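Neutral ceramidase (Pseudomonas aeruginosa, PDB 2ZWS) hydrolyses the N-acyl linkage of ceramides to give sphingosine and free fatty acid, and also catalyses the reverse synthesis, as a secreted zinc-dependent amidohydrolase. Local coordinates at residues M397-Q402 / E429-R434; Q528-S533 / V540-V545. All blocks are in the same frame, centred on the assembly; numbering follows the deposited sequence.

Contact 1: M397-Q402 / E429-R434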
loop_
_atom_site.group_PDB
_atom_site.type_symbol
_atom_site.label_atom_id
_atom_site.label_comp_id
_atom_site.label_asym_id
_atom_site.label_seq_id
_atom_site.Cartn_x
_atom_site.Cartn_y
_atom_site.Cartn_z
ATOM N N MET A 397 7.542 17.426 1.363
ATOM C CA MET A 397 6.331 18.135 1.771
ATOM C C MET A 397 5.701 18.792 0.562
ATOM O O MET A 397 6.407 19.368 -0.279
ATOM C CB MET A 397 6.620 19.227 2.803
ATOM C CG MET A 397 7.128 18.742 4.142
ATOM S SD MET A 397 7.538 20.067 5.301
ATOM C CE MET A 397 5.966 20.934 5.393
ATOM N N PHE A 398 4.372 18.662 0.455
ATOM C CA PHE A 398 3.594 19.416 -0.529
ATOM C C PHE A 398 2.829 20.494 0.222
ATOM O O PHE A 398 2.329 20.245 1.321
ATOM C CB PHE A 398 2.528 18.548 -1.203
ATOM C CG PHE A 398 3.050 17.589 -2.243
ATOM C CD1 PHE A 398 4.387 17.584 -2.647
ATOM C CD2 PHE A 398 2.168 16.703 -2.846
ATOM C CE1 PHE A 398 4.842 16.682 -3.609
ATOM C CE2 PHE A 398 2.613 15.813 -3.832
ATOM C CZ PHE A 398 3.941 15.815 -4.216
ATOM N N ARG A 399 2.730 21.677 -0.371
ATOM C CA ARG A 399 1.766 22.660 0.101
ATOM C C ARG A 399 0.620 22.674 -0.925
ATOM O O ARG A 399 0.860 22.804 -2.137
ATOM C CB ARG A 399 2.379 24.065 0.194
ATOM C CG ARG A 399 1.271 25.104 0.412
ATOM C CD ARG A 399 1.775 26.509 0.600
ATOM N NE ARG A 399 0.644 27.350 0.993
ATOM C CZ ARG A 399 0.744 28.478 1.700
ATOM N NH1 ARG A 399 1.940 28.942 2.057
ATOM N NH2 ARG A 399 -0.356 29.145 2.033
ATOM N N ILE A 400 -0.611 22.513 -0.433
ATOM C CA ILE A 400 -1.790 22.554 -1.281
ATOM C C ILE A 400 -2.723 23.601 -0.650
ATOM O O ILE A 400 -3.461 23.290 0.286
ATOM C CB ILE A 400 -2.479 21.147 -1.390
ATOM C CG1 ILE A 400 -1.487 20.065 -1.851
ATOM C CG2 ILE A 400 -3.659 21.221 -2.330
ATOM C CD1 ILE A 400 -2.012 18.630 -1.648
ATOM N N GLY A 401 -2.623 24.859 -1.099
ATOM C CA GLY A 401 -3.339 25.942 -0.411
ATOM C C GLY A 401 -2.968 26.038 1.066
ATOM O O GLY A 401 -1.771 26.085 1.415
ATOM N N GLN A 402 -3.965 26.044 1.954
ATOM C CA GLN A 402 -3.660 26.113 3.404
ATOM C C GLN A 402 -3.306 24.756 4.014
ATOM O O GLN A 402 -3.182 24.634 5.241
ATOM C CB GLN A 402 -4.839 26.735 4.172
ATOM C CG GLN A 402 -6.085 25.831 4.267
ATOM C CD GLN A 402 -7.154 26.075 3.194
ATOM O OE1 GLN A 402 -8.355 25.960 3.484
ATOM N NE2 GLN A 402 -6.740 26.351 1.970
ATOM N N GLU A 429 2.509 28.220 10.451
ATOM C CA GLU A 429 1.353 29.075 10.710
ATOM C C GLU A 429 1.481 30.426 9.987
ATOM O O GLU A 429 0.534 30.902 9.339
ATOM C CB GLU A 429 1.261 29.328 12.208
ATOM C CG GLU A 429 -0.113 29.158 12.812
ATOM C CD GLU A 429 -1.086 30.264 12.469
ATOM O OE1 GLU A 429 -0.650 31.425 12.263
ATOM O OE2 GLU A 429 -2.310 29.973 12.425
ATOM N N ALA A 430 2.661 31.036 10.098
ATOM C CA ALA A 430 2.916 32.334 9.457
ATOM C C ALA A 430 2.839 32.301 7.938
ATOM O O ALA A 430 2.652 33.354 7.299
ATOM C CB ALA A 430 4.268 32.897 9.898
ATOM N N ALA A 431 2.998 31.114 7.347
ATOM C CA ALA A 431 2.866 30.945 5.887
ATOM C C ALA A 431 1.414 30.768 5.415
ATOM O O ALA A 431 1.153 30.664 4.205
ATOM C CB ALA A 431 3.716 29.784 5.407
ATOM N N GLY A 432 0.493 30.705 6.372
ATOM C CA GLY A 432 -0.928 30.575 6.081
ATOM C C GLY A 432 -1.380 29.124 6.084
ATOM O O GLY A 432 -2.503 28.818 5.654
ATOM N N ILE A 433 -0.532 28.233 6.595
ATOM C CA ILE A 433 -0.929 26.824 6.706
ATOM C C ILE A 433 -1.839 26.621 7.915
ATOM O O ILE A 433 -1.530 27.074 9.024
ATOM C CB ILE A 433 0.304 25.898 6.823
ATOM C CG1 ILE A 433 1.215 26.033 5.592
ATOM C CG2 ILE A 433 -0.135 24.443 7.035
ATOM C CD1 ILE A 433 0.500 25.857 4.251
ATOM N N ARG A 434 -2.940 25.906 7.706
ATOM C CA ARG A 434 -3.912 25.663 8.769
ATOM C C ARG A 434 -4.119 24.186 9.101
ATOM O O ARG A 434 -4.700 23.857 10.116
ATOM C CB ARG A 434 -5.260 26.313 8.406
ATOM C CG ARG A 434 -5.181 27.850 8.172
ATOM C CD ARG A 434 -4.831 28.592 9.482
ATOM N NE ARG A 434 -4.567 30.031 9.306
ATOM C CZ ARG A 434 -3.356 30.598 9.294
ATOM N NH1 ARG A 434 -2.238 29.878 9.432
ATOM N NH2 ARG A 434 -3.255 31.917 9.144
#

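Contact 2: Q528-S533 / V540-V545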
loop_
_atom_site.group_PDB
_atom_site.type_symbol
_atom_site.label_atom_id
_atom_site.label_comp_id
_atom_site.label_asym_id
_atom_site.label_seq_id
_atom_site.Cartn_x
_atom_site.Cartn_y
_atom_site.Cartn_z
ATOM N N GLN A 528 -14.835 -28.697 -12.563
ATOM C CA GLN A 528 -16.029 -28.642 -11.732
ATOM C C GLN A 528 -17.003 -27.657 -12.346
ATOM O O GLN A 528 -16.713 -26.456 -12.381
ATOM C CB GLN A 528 -15.697 -28.193 -10.309
ATOM C CG GLN A 528 -16.928 -28.092 -9.403
ATOM C CD GLN A 528 -16.549 -27.982 -7.953
ATOM O OE1 GLN A 528 -15.569 -28.579 -7.512
ATOM N NE2 GLN A 528 -17.324 -27.226 -7.195
ATOM N N GLN A 529 -18.119 -28.176 -12.851
ATOM C CA GLN A 529 -19.182 -27.354 -13.412
ATOM C C GLN A 529 -20.042 -26.789 -12.295
ATOM O O GLN A 529 -20.127 -27.375 -11.220
ATOM C CB GLN A 529 -20.055 -28.172 -14.388
ATOM C CG GLN A 529 -19.312 -28.627 -15.650
ATOM C CD GLN A 529 -19.182 -27.561 -16.734
ATOM O OE1 GLN A 529 -19.539 -26.397 -16.531
ATOM N NE2 GLN A 529 -18.627 -27.957 -17.894
ATOM N N PRO A 530 -20.705 -25.647 -12.562
ATOM C CA PRO A 530 -21.657 -25.108 -11.595
ATOM C C PRO A 530 -22.900 -25.992 -11.519
ATOM O O PRO A 530 -23.195 -26.720 -12.481
ATOM C CB PRO A 530 -22.040 -23.765 -12.213
ATOM C CG PRO A 530 -21.843 -23.970 -13.698
ATOM C CD PRO A 530 -20.639 -24.834 -13.794
ATOM N N ARG A 531 -23.604 -25.906 -10.392
ATOM C CA ARG A 531 -24.913 -26.534 -10.214
ATOM C C ARG A 531 -25.915 -25.971 -11.239
ATOM O O ARG A 531 -25.617 -24.987 -11.930
ATOM C CB ARG A 531 -25.414 -26.311 -8.783
ATOM C CG ARG A 531 -24.663 -27.109 -7.695
ATOM C CD ARG A 531 -25.491 -27.184 -6.402
ATOM N NE ARG A 531 -25.173 -26.120 -5.440
ATOM C CZ ARG A 531 -25.911 -25.028 -5.220
ATOM N NH1 ARG A 531 -25.518 -24.152 -4.308
ATOM N NH2 ARG A 531 -27.041 -24.807 -5.890
ATOM N N GLU A 532 -27.092 -26.594 -11.348
ATOM C CA GLU A 532 -28.146 -26.095 -12.243
ATOM C C GLU A 532 -28.612 -24.683 -11.913
ATOM O O GLU A 532 -28.797 -23.865 -12.809
ATOM C CB GLU A 532 -29.354 -27.048 -12.238
ATOM C CG GLU A 532 -30.373 -26.800 -13.351
ATOM C CD GLU A 532 -31.596 -27.700 -13.224
ATOM O OE1 GLU A 532 -31.535 -28.680 -12.456
ATOM O OE2 GLU A 532 -32.621 -27.422 -13.885
ATOM N N SER A 533 -28.803 -24.411 -10.626
ATOM C CA SER A 533 -29.384 -23.136 -10.195
ATOM C C SER A 533 -28.888 -22.723 -8.815
ATOM O O SER A 533 -28.467 -23.565 -8.010
ATOM C CB SER A 533 -30.917 -23.228 -10.183
ATOM O OG SER A 533 -31.373 -24.015 -9.080
ATOM N N VAL A 540 -21.179 -19.776 -5.817
ATOM C CA VAL A 540 -20.912 -20.636 -6.985
ATOM C C VAL A 540 -19.408 -20.963 -6.995
ATOM O O VAL A 540 -18.585 -20.043 -6.929
ATOM C CB VAL A 540 -21.279 -19.911 -8.315
ATOM C CG1 VAL A 540 -21.014 -20.804 -9.551
ATOM C CG2 VAL A 540 -22.729 -19.450 -8.293
ATOM N N THR A 541 -19.055 -22.250 -7.052
ATOM C CA THR A 541 -17.640 -22.644 -7.170
ATOM C C THR A 541 -17.451 -23.549 -8.380
ATOM O O THR A 541 -18.156 -24.558 -8.565
ATOM C CB THR A 541 -17.038 -23.287 -5.869
ATOM O OG1 THR A 541 -15.616 -23.498 -6.011
ATOM C CG2 THR A 541 -17.681 -24.598 -5.564
ATOM N N VAL A 542 -16.512 -23.142 -9.224
ATOM C CA VAL A 542 -16.152 -23.898 -10.413
ATOM C C VAL A 542 -14.632 -24.038 -10.495
ATOM O O VAL A 542 -13.900 -23.404 -9.721
ATOM C CB VAL A 542 -16.682 -23.220 -11.703
ATOM C CG1 VAL A 542 -18.217 -23.060 -11.659
ATOM C CG2 VAL A 542 -15.975 -21.870 -11.955
ATOM N N ALA A 543 -14.145 -24.850 -11.438
ATOM C CA ALA A 543 -12.697 -25.068 -11.508
ATOM C C ALA A 543 -12.296 -25.495 -12.897
ATOM O O ALA A 543 -13.066 -26.208 -13.560
ATOM C CB ALA A 543 -12.235 -26.111 -10.486
ATOM N N PHE A 544 -11.082 -25.104 -13.292
ATOM C CA PHE A 544 -10.545 -25.331 -14.653
ATOM C C PHE A 544 -9.113 -25.851 -14.593
ATOM O O PHE A 544 -8.366 -25.508 -13.677
ATOM C CB PHE A 544 -10.433 -24.008 -15.403
ATOM C CG PHE A 544 -11.736 -23.298 -15.632
ATOM C CD1 PHE A 544 -12.408 -23.402 -16.850
ATOM C CD2 PHE A 544 -12.287 -22.512 -14.618
ATOM C CE1 PHE A 544 -13.586 -22.714 -17.052
ATOM C CE2 PHE A 544 -13.485 -21.844 -14.813
ATOM C CZ PHE A 544 -14.130 -21.933 -16.047
ATOM N N VAL A 545 -8.721 -26.663 -15.584
ATOM C CA VAL A 545 -7.305 -27.010 -15.814
ATOM C C VAL A 545 -6.616 -25.713 -16.230
ATOM O O VAL A 545 -7.106 -25.021 -17.121
ATOM C CB VAL A 545 -7.189 -28.051 -16.964
ATOM C CG1 VAL A 545 -5.750 -28.336 -17.295
ATOM C CG2 VAL A 545 -7.924 -29.335 -16.601
#

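Contact 1: M397-Q402 / E429-R434
Arg399 reaches the loop at Ile433 because its CG stands anti to the backbone N (chi1 168°) and the chain runs extended from CG to NE; in Ile433 the first torsion sets CG1 beside the backbone N, and the second then turns CD1 over the centre of one guanidinium face. The closest atom of that face is Arg399 NE, 3.6 Å from Ile433 CD1. The edge of the same group serves carbonyl oxygens: Arg399 NH1 donates to Ala431 O at 2.9 Å, approaching 35° out of the carbonyl plane, and Arg399 NH2 adds a weak bond to the same oxygen at 3.0 Å. A third bond, from Arg399 NE to Gly401 O (2.8 Å), ties the guanidinium back to its own segment; bonds from NE and from NH1 to oxygens of the two segments limit the rotation of the group.

The local topology is that of a beta-hairpin whose second strand, 403-407, also begins a beta-alpha-beta crossover: Gly401 and Gln402 turn strand 392-400 into 403-407, and helix 414-428 leads through 429-434 to strand 435-439, which lies parallel to 403-407. Where that last strand approaches, Arg434 N donates to Gln402 O at 2.8 Å in a nearly straight bond (170°). Gln402 O also receives a CA-H contact from Ile433 CA at 3.5 Å, and backbone bonding continues from Gln402 to His435. On the loop's outer side, Arg434 is deposited in two conformers; in one of them its NH1 donates to Glu429 O, an oxygen that also accepts from Gly432 N, so the arginine bond is less certain.

Contact 2: Q528-S533 / V540-V545
Gln528 and Ala543 form an antiparallel, hydrogen-bonded pair, with Gln528 N donating to Ala543 O and Ala543 N to Gln528 O, both at 3.2 Å. Their side chains lie on one face of the sheet, CB of Gln528 4.0 Å from CB of Ala543. The tight packing is beyond this pair, on the buried side: Val542 CG1 sits 3.7 Å from Pro530 CD, and Val540 CG1 meets Pro530 CB at 4.1 Å, so the ring rests against both valines. Thr636 and Phe639 of strand 629-642 also touch Pro530, which places it between the two sheets of the C-terminal beta-sandwich.

The exposed side is looser. With CG anti to the backbone N (chi1 179°) and the chain extended beyond it, the Gln528 side chain crosses that of Thr541 obliquely. Its NE2 makes a weak bond to Thr541 O, 3.1 Å long and bent to 127° at the hydrogen. Thr541 is deposited in two conformers, and the equally short approach of its CG2 to Gln528 NE2 is doubtful, which leaves the weak bond uncertain.

Gln529 faces away and is held by Arg637, whose N binds Gln529 OE1 and whose NH2 binds Pro530 O. The regular pairing ends at Gln528, consistent with Pro530 lacking the N-H that would continue it; farther on, apolar contact carries the packing, with at most a weak amide bond to Thr541 O.

In the fold
Following the chain from the N terminus, contact 1 comes first and closes a loop of 26 intervening residues, tying the four-stranded sheet of 295-303, 392-400, 403-407 and 435-439 at its turn end. Contact 2 opens only afterwards, in the C-terminal beta-sandwich, and closes a much shorter loop of six residues that holds the rest of strand 533-535 and the start of strand 539-545. The two are in series, neither nested nor crossed. The centres of contact 1 and contact 2 are about 57 Å apart, on opposite sides of the chain's centre. Contact 2 joins the end of edge strand 526-528 and the loop after it to strand 539-545.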